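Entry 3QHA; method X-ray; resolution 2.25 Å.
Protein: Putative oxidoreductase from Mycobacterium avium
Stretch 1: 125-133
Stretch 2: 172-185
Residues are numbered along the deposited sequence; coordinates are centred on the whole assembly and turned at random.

Stretch 1, residues 125-133: HIVDAPVSG
Stretch 2, residues 172-185: GEPGAGTRMKLARN

Residues 125-128 form a strand, Ala-129 and Pro-130 a loop, and residues 131-132 a second short strand. Across from them, the second stretch turns at residues 173-176 and enters a helix at Ala-176 that runs beyond Asn-185. The strand 125-128 and the helix point nearly the same way, with axes 10° apart and 8.2 Å at closest approach. The register is set where Asp-128 CA lies 5.6 Å from Gly-177 CA. Together the stretches bury 366 Å², both sides summed.

Asp-128 is the centre of the contact. It is buried, has phi/psi of -95/119, and its CA-to-CB bond points toward the helix. With chi1 at 53° (p) and chi2 at -31°, its carboxylate meets the turn and the start of the helix, where it accepts from Gly-175 N and Thr-178 N. Asp-128 OD1 accepts a nearly straight hydrogen bond from Gly-175 N at 3.0 Å and 175°. Gly-175 N also makes a weak, bent one to Asp-128 OD2, again 3.0 Å. Asp-128 OD2 further accepts from Thr-178 N at 2.9 Å and from Thr-178 OG1 at 2.9 Å. Thr-178 therefore gives both its backbone and its side-chain donor to one oxygen, with chi1 at -62° (m). An acidic side chain suits this site because both oxygens find donors, at the N-cap and in the first turn of the helix.

The loop before the helix is a type II turn from Glu-173 to Ala-176, closed by Ala-176 N donating to Glu-173 O at 3.0 Å. Pro-174 takes phi/psi of -56/130 and Gly-175 takes 110/-29. Gly-175 is the N-cap residue; a CB there would jam against the preceding carbonyl and clash with Arg-179 NH1. Its own carbonyl is used within the helix, where Arg-179 N donates to Gly-175 O at 3.2 Å. Pro-174 CG packs 3.9 Å from Ile-126 O.

Gly-177 has ordinary helical angles, -60/-51. Glycine suits the close approach, since a CB would point toward the first stretch and lie 2.5 Å from Asp-128 O. Pro-130 packs further along the helix, against Gly-177 and Lys-181. Its ring is C-gamma endo, its phi/psi is -56/153, and Pro-130 CG lies 3.4 Å from Gly-177 O and 3.6 Å from Lys-181 CB. That carbonyl is satisfied in the helix by Lys-181 N, 3.0 Å from Gly-177 O. Lys-181 is modelled only to CB.

Further along, Ser-132 is extended at -173/144, with chi1 at 180° (t), and the peptide bond to Gly-133 is cis. Arg-184 has chi1 -168°, chi2 -84° and chi3 171° (t, m, t), and the edge of its guanidinium meets the serine hydroxyl. Arg-184 NE donates a weak hydrogen bond to Ser-132 OG at 3.4 Å and is also hydrogen-bonded elsewhere in the structure. A water adds a bridge: it lies 2.7 Å from Ser-132 OG and donates to Asn-185 OD1 at 2.8 Å.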

ATOM      1  N   HIS B 125      14.655 -27.075  18.994  1.00 35.87           N
ATOM      2  CA  HIS B 125      13.444 -26.290  18.811  1.00 34.42           C
ATOM      3  C   HIS B 125      13.387 -25.683  17.408  1.00 32.79           C
ATOM      4  O   HIS B 125      14.365 -25.099  16.937  1.00 32.21           O
ATOM      5  CB  HIS B 125      13.385 -25.189  19.869  1.00 34.03           C
ATOM      6  CG  HIS B 125      13.365 -25.705  21.274  1.00 34.96           C
ATOM      7  ND1 HIS B 125      12.262 -26.324  21.820  1.00 35.52           N
ATOM      8  CD2 HIS B 125      14.309 -25.693  22.244  1.00 35.39           C
ATOM      9  CE1 HIS B 125      12.528 -26.673  23.066  1.00 36.41           C
ATOM     10  NE2 HIS B 125      13.762 -26.300  23.349  1.00 36.28           N
ATOM     11  N   ILE B 126      12.239 -25.839  16.749  1.00 31.82           N
ATOM     12  CA  ILE B 126      11.986 -25.231  15.443  1.00 30.50           C
ATOM     13  C   ILE B 126      11.056 -24.034  15.594  1.00 29.35           C
ATOM     14  O   ILE B 126      10.086 -24.077  16.356  1.00 29.53           O
ATOM     15  CB  ILE B 126      11.333 -26.228  14.460  1.00 31.06           C
ATOM     16  CG1 ILE B 126      12.372 -27.207  13.908  1.00 31.51           C
ATOM     17  CG2 ILE B 126      10.666 -25.489  13.296  1.00 30.47           C
ATOM     18  CD1 ILE B 126      13.347 -26.584  12.920  1.00 31.10           C
ATOM     19  N   VAL B 127      11.370 -22.975  14.855  1.00 27.82           N
ATOM     20  CA  VAL B 127      10.546 -21.781  14.780  1.00 26.86           C
ATOM     21  C   VAL B 127      10.422 -21.359  13.310  1.00 26.05           C
ATOM     22  O   VAL B 127      11.432 -21.261  12.609  1.00 25.69           O
ATOM     23  CB  VAL B 127      11.187 -20.637  15.591  1.00 26.57           C
ATOM     24  CG1 VAL B 127      10.622 -19.285  15.170  1.00 26.05           C
ATOM     25  CG2 VAL B 127      11.001 -20.873  17.091  1.00 26.82           C
ATOM     26  N   ASP B 128       9.198 -21.134  12.836  1.00 25.44           N
ATOM     27  CA  ASP B 128       9.009 -20.518  11.520  1.00 24.80           C
ATOM     28  C   ASP B 128       8.832 -19.021  11.722  1.00 24.12           C
ATOM     29  O   ASP B 128       7.914 -18.580  12.416  1.00 24.07           O
ATOM     30  CB  ASP B 128       7.846 -21.134  10.720  1.00 25.09           C
ATOM     31  CG  ASP B 128       6.539 -21.166  11.483  1.00 25.18           C
ATOM     32  OD1 ASP B 128       6.569 -21.295  12.723  1.00 24.26           O
ATOM     33  OD2 ASP B 128       5.473 -21.081  10.836  1.00 25.11           O
ATOM     34  N   ALA B 129       9.743 -18.251  11.135  1.00 23.54           N
ATOM     35  CA  ALA B 129       9.811 -16.816  11.352  1.00 23.14           C
ATOM     36  C   ALA B 129      10.008 -16.093  10.025  1.00 23.03           C
ATOM     37  O   ALA B 129      11.021 -15.416   9.833  1.00 22.58           O
ATOM     38  CB  ALA B 129      10.954 -16.484  12.315  1.00 22.74           C
ATOM     39  N   PRO B 130       9.039 -16.236   9.099  1.00 23.51           N
ATOM     40  CA  PRO B 130       9.120 -15.484   7.852  1.00 23.72           C
ATOM     41  C   PRO B 130       9.218 -13.983   8.100  1.00 23.92           C
ATOM     42  O   PRO B 130       8.740 -13.487   9.125  1.00 23.61           O
ATOM     43  CB  PRO B 130       7.807 -15.834   7.136  1.00 24.04           C
ATOM     44  CG  PRO B 130       6.908 -16.373   8.204  1.00 24.13           C
ATOM     45  CD  PRO B 130       7.834 -17.081   9.138  1.00 23.89           C
ATOM     46  N   VAL B 131       9.842 -13.280   7.159  1.00 24.58           N
ATOM     47  CA  VAL B 131      10.094 -11.852   7.287  1.00 24.94           C
ATOM     48  C   VAL B 131       9.484 -11.050   6.135  1.00 25.75           C
ATOM     49  O   VAL B 131       9.051 -11.612   5.122  1.00 26.11           O
ATOM     50  CB  VAL B 131      11.607 -11.564   7.372  1.00 24.94           C
ATOM     51  CG1 VAL B 131      12.222 -12.311   8.549  1.00 24.57           C
ATOM     52  CG2 VAL B 131      12.303 -11.937   6.064  1.00 25.32           C
ATOM     53  N   SER B 132       9.474  -9.730   6.324  1.00 26.21           N
ATOM     54  CA  SER B 132       8.833  -8.752   5.440  1.00 26.84           C
ATOM     55  C   SER B 132       9.261  -7.375   5.984  1.00 27.15           C
ATOM     56  O   SER B 132       9.435  -7.256   7.194  1.00 27.05           O
ATOM     57  CB  SER B 132       7.306  -8.905   5.533  1.00 27.10           C
ATOM     58  OG  SER B 132       6.607  -7.996   4.694  1.00 27.48           O
ATOM     59  N   GLY B 133       9.499  -6.344   5.171  1.00 27.89           N
ATOM     60  CA  GLY B 133       9.728  -6.418   3.738  1.00 28.46           C
ATOM     61  C   GLY B 133      10.951  -5.598   3.340  1.00 28.79           C
ATOM     62  O   GLY B 133      11.026  -4.390   3.596  1.00 29.14           O
ATOM     63  N   GLY B 172       1.748 -17.421  16.957  1.00 25.98           N
ATOM     64  CA  GLY B 172       1.203 -18.612  17.601  1.00 26.90           C
ATOM     65  C   GLY B 172       2.243 -19.711  17.726  1.00 27.15           C
ATOM     66  O   GLY B 172       3.438 -19.440  17.840  1.00 26.63           O
ATOM     67  N   GLU B 173       1.770 -20.953  17.709  1.00 28.14           N
ATOM     68  CA  GLU B 173       2.631 -22.139  17.727  1.00 28.68           C
ATOM     69  C   GLU B 173       3.344 -22.285  16.382  1.00 28.06           C
ATOM     70  O   GLU B 173       3.061 -21.528  15.452  1.00 27.77           O
ATOM     71  CB  GLU B 173       1.786 -23.385  18.034  1.00 29.93           C
ATOM     72  CG  GLU B 173       1.255 -23.412  19.459  1.00 31.57           C
ATOM     73  CD  GLU B 173       0.470 -24.672  19.785  1.00 34.14           C
ATOM     74  OE1 GLU B 173      -0.559 -24.930  19.121  1.00 35.27           O
ATOM     75  OE2 GLU B 173       0.872 -25.396  20.724  1.00 35.53           O
ATOM     76  N   PRO B 174       4.284 -23.244  16.272  1.00 24.17           N
ATOM     77  CA  PRO B 174       4.939 -23.446  14.981  1.00 23.87           C
ATOM     78  C   PRO B 174       3.962 -23.724  13.838  1.00 23.52           C
ATOM     79  O   PRO B 174       3.081 -24.575  13.959  1.00 23.62           O
ATOM     80  CB  PRO B 174       5.846 -24.645  15.247  1.00 24.10           C
ATOM     81  CG  PRO B 174       6.225 -24.474  16.672  1.00 24.20           C
ATOM     82  CD  PRO B 174       4.952 -24.020  17.332  1.00 24.40           C
ATOM     83  N   GLY B 175       4.133 -22.987  12.746  1.00 22.99           N
ATOM     84  CA  GLY B 175       3.218 -23.017  11.611  1.00 22.73           C
ATOM     85  C   GLY B 175       2.421 -21.727  11.493  1.00 22.26           C
ATOM     86  O   GLY B 175       2.026 -21.339  10.393  1.00 22.21           O
ATOM     87  N   ALA B 176       2.188 -21.065  12.627  1.00 21.86           N
ATOM     88  CA  ALA B 176       1.390 -19.834  12.671  1.00 21.52           C
ATOM     89  C   ALA B 176       2.086 -18.658  11.987  1.00 21.11           C
ATOM     90  O   ALA B 176       1.429 -17.798  11.401  1.00 20.80           O
ATOM     91  CB  ALA B 176       1.055 -19.472  14.115  1.00 21.57           C
ATOM     92  N   GLY B 177       3.412 -18.616  12.080  1.00 20.87           N
ATOM     93  CA  GLY B 177       4.193 -17.604  11.385  1.00 20.72           C
ATOM     94  C   GLY B 177       3.977 -17.702   9.889  1.00 20.61           C
ATOM     95  O   GLY B 177       3.664 -16.707   9.233  1.00 20.34           O
ATOM     96  N   THR B 178       4.130 -18.915   9.360  1.00 20.77           N
ATOM     97  CA  THR B 178       3.943 -19.176   7.937  1.00 20.89           C
ATOM     98  C   THR B 178       2.575 -18.684   7.492  1.00 21.26           C
ATOM     99  O   THR B 178       2.457 -17.964   6.507  1.00 21.10           O
ATOM    100  CB  THR B 178       4.048 -20.684   7.619  1.00 21.00           C
ATOM    101  OG1 THR B 178       5.359 -21.157   7.955  1.00 20.81           O
ATOM    102  CG2 THR B 178       3.779 -20.946   6.143  1.00 20.57           C
ATOM    103  N   ARG B 179       1.549 -19.064   8.245  1.00 21.82           N
ATOM    104  CA  ARG B 179       0.173 -18.733   7.893  1.00 22.35           C
ATOM    105  C   ARG B 179      -0.124 -17.229   7.927  1.00 22.19           C
ATOM    106  O   ARG B 179      -0.869 -16.740   7.078  1.00 22.12           O
ATOM    107  CB  ARG B 179      -0.808 -19.513   8.772  1.00 22.72           C
ATOM    108  CG  ARG B 179      -0.816 -21.013   8.466  1.00 24.39           C
ATOM    109  CD  ARG B 179      -1.969 -21.732   9.145  1.00 26.01           C
ATOM    110  NE  ARG B 179      -1.845 -21.704  10.600  1.00 27.98           N
ATOM    111  CZ  ARG B 179      -1.156 -22.580  11.337  1.00 29.55           C
ATOM    112  NH1 ARG B 179      -0.495 -23.593  10.775  1.00 30.57           N
ATOM    113  NH2 ARG B 179      -1.121 -22.439  12.659  1.00 29.81           N
ATOM    114  N   MET B 180       0.452 -16.492   8.878  1.00 22.12           N
ATOM    115  CA  MET B 180       0.314 -15.030   8.863  1.00 22.04           C
ATOM    116  C   MET B 180       1.017 -14.463   7.627  1.00 21.83           C
ATOM    117  O   MET B 180       0.514 -13.531   7.000  1.00 21.63           O
ATOM    118  CB  MET B 180       0.865 -14.375  10.137  1.00 22.01           C
ATOM    119  CG  MET B 180       0.483 -12.894  10.263  1.00 22.40           C
ATOM    120  SD  MET B 180       0.839 -12.134  11.863  1.00 23.50           S
ATOM    121  CE  MET B 180      -0.386 -12.931  12.899  1.00 22.95           C
ATOM    122  N   LYS B 181       2.165 -15.041   7.279  1.00 21.81           N
ATOM    123  CA  LYS B 181       2.912 -14.630   6.089  1.00 21.86           C
ATOM    124  C   LYS B 181       2.122 -14.868   4.804  1.00 21.91           C
ATOM    125  O   LYS B 181       2.139 -14.030   3.900  1.00 21.98           O
ATOM    126  CB  LYS B 181       4.255 -15.359   6.011  1.00 21.87           C
ATOM    127  N   LEU B 182       1.431 -16.005   4.722  1.00 22.05           N
ATOM    128  CA  LEU B 182       0.601 -16.308   3.555  1.00 22.06           C
ATOM    129  C   LEU B 182      -0.521 -15.285   3.390  1.00 21.87           C
ATOM    130  O   LEU B 182      -0.802 -14.845   2.274  1.00 21.85           O
ATOM    131  CB  LEU B 182       0.024 -17.725   3.637  1.00 22.36           C
ATOM    132  CG  LEU B 182       1.045 -18.858   3.477  1.00 22.94           C
ATOM    133  CD1 LEU B 182       0.360 -20.215   3.522  1.00 23.56           C
ATOM    134  CD2 LEU B 182       1.839 -18.710   2.184  1.00 23.74           C
ATOM    135  N   ALA B 183      -1.151 -14.900   4.497  1.00 21.52           N
ATOM    136  CA  ALA B 183      -2.186 -13.871   4.456  1.00 21.32           C
ATOM    137  C   ALA B 183      -1.583 -12.536   4.030  1.00 21.16           C
ATOM    138  O   ALA B 183      -2.148 -11.831   3.189  1.00 21.22           O
ATOM    139  CB  ALA B 183      -2.867 -13.740   5.806  1.00 21.30           C
ATOM    140  N   ARG B 184      -0.425 -12.204   4.597  1.00 20.87           N
ATOM    141  CA  ARG B 184       0.227 -10.931   4.306  1.00 20.73           C
ATOM    142  C   ARG B 184       0.631 -10.830   2.835  1.00 20.54           C
ATOM    143  O   ARG B 184       0.382  -9.814   2.188  1.00 20.28           O
ATOM    144  CB  ARG B 184       1.445 -10.730   5.211  1.00 20.66           C
ATOM    145  CG  ARG B 184       2.012  -9.323   5.189  1.00 21.00           C
ATOM    146  CD  ARG B 184       2.980  -9.091   4.034  1.00 21.72           C
ATOM    147  NE  ARG B 184       3.331  -7.678   3.922  1.00 22.04           N
ATOM    148  CZ  ARG B 184       2.603  -6.746   3.308  1.00 22.41           C
ATOM    149  NH1 ARG B 184       1.451  -7.043   2.710  1.00 22.95           N
ATOM    150  NH2 ARG B 184       3.040  -5.494   3.292  1.00 22.57           N
ATOM    151  N   ASN B 185       1.258 -11.879   2.312  1.00 20.45           N
ATOM    152  CA  ASN B 185       1.732 -11.866   0.929  1.00 20.40           C
ATOM    153  C   ASN B 185       0.625 -12.078  -0.101  1.00 20.34           C
ATOM    154  O   ASN B 185       0.764 -11.661  -1.251  1.00 20.15           O
ATOM    155  CB  ASN B 185       2.877 -12.864   0.732  1.00 20.51           C
ATOM    156  CG  ASN B 185       4.211 -12.313   1.211  1.00 20.89           C
ATOM    157  OD1 ASN B 185       4.264 -11.532   2.160  1.00 22.45           O
ATOM    158  ND2 ASN B 185       5.289 -12.703   0.544  1.00 20.62           N
TER
HETATM  159  O   HOH W   1       6.163  -9.496   2.541  1.00 21.88           O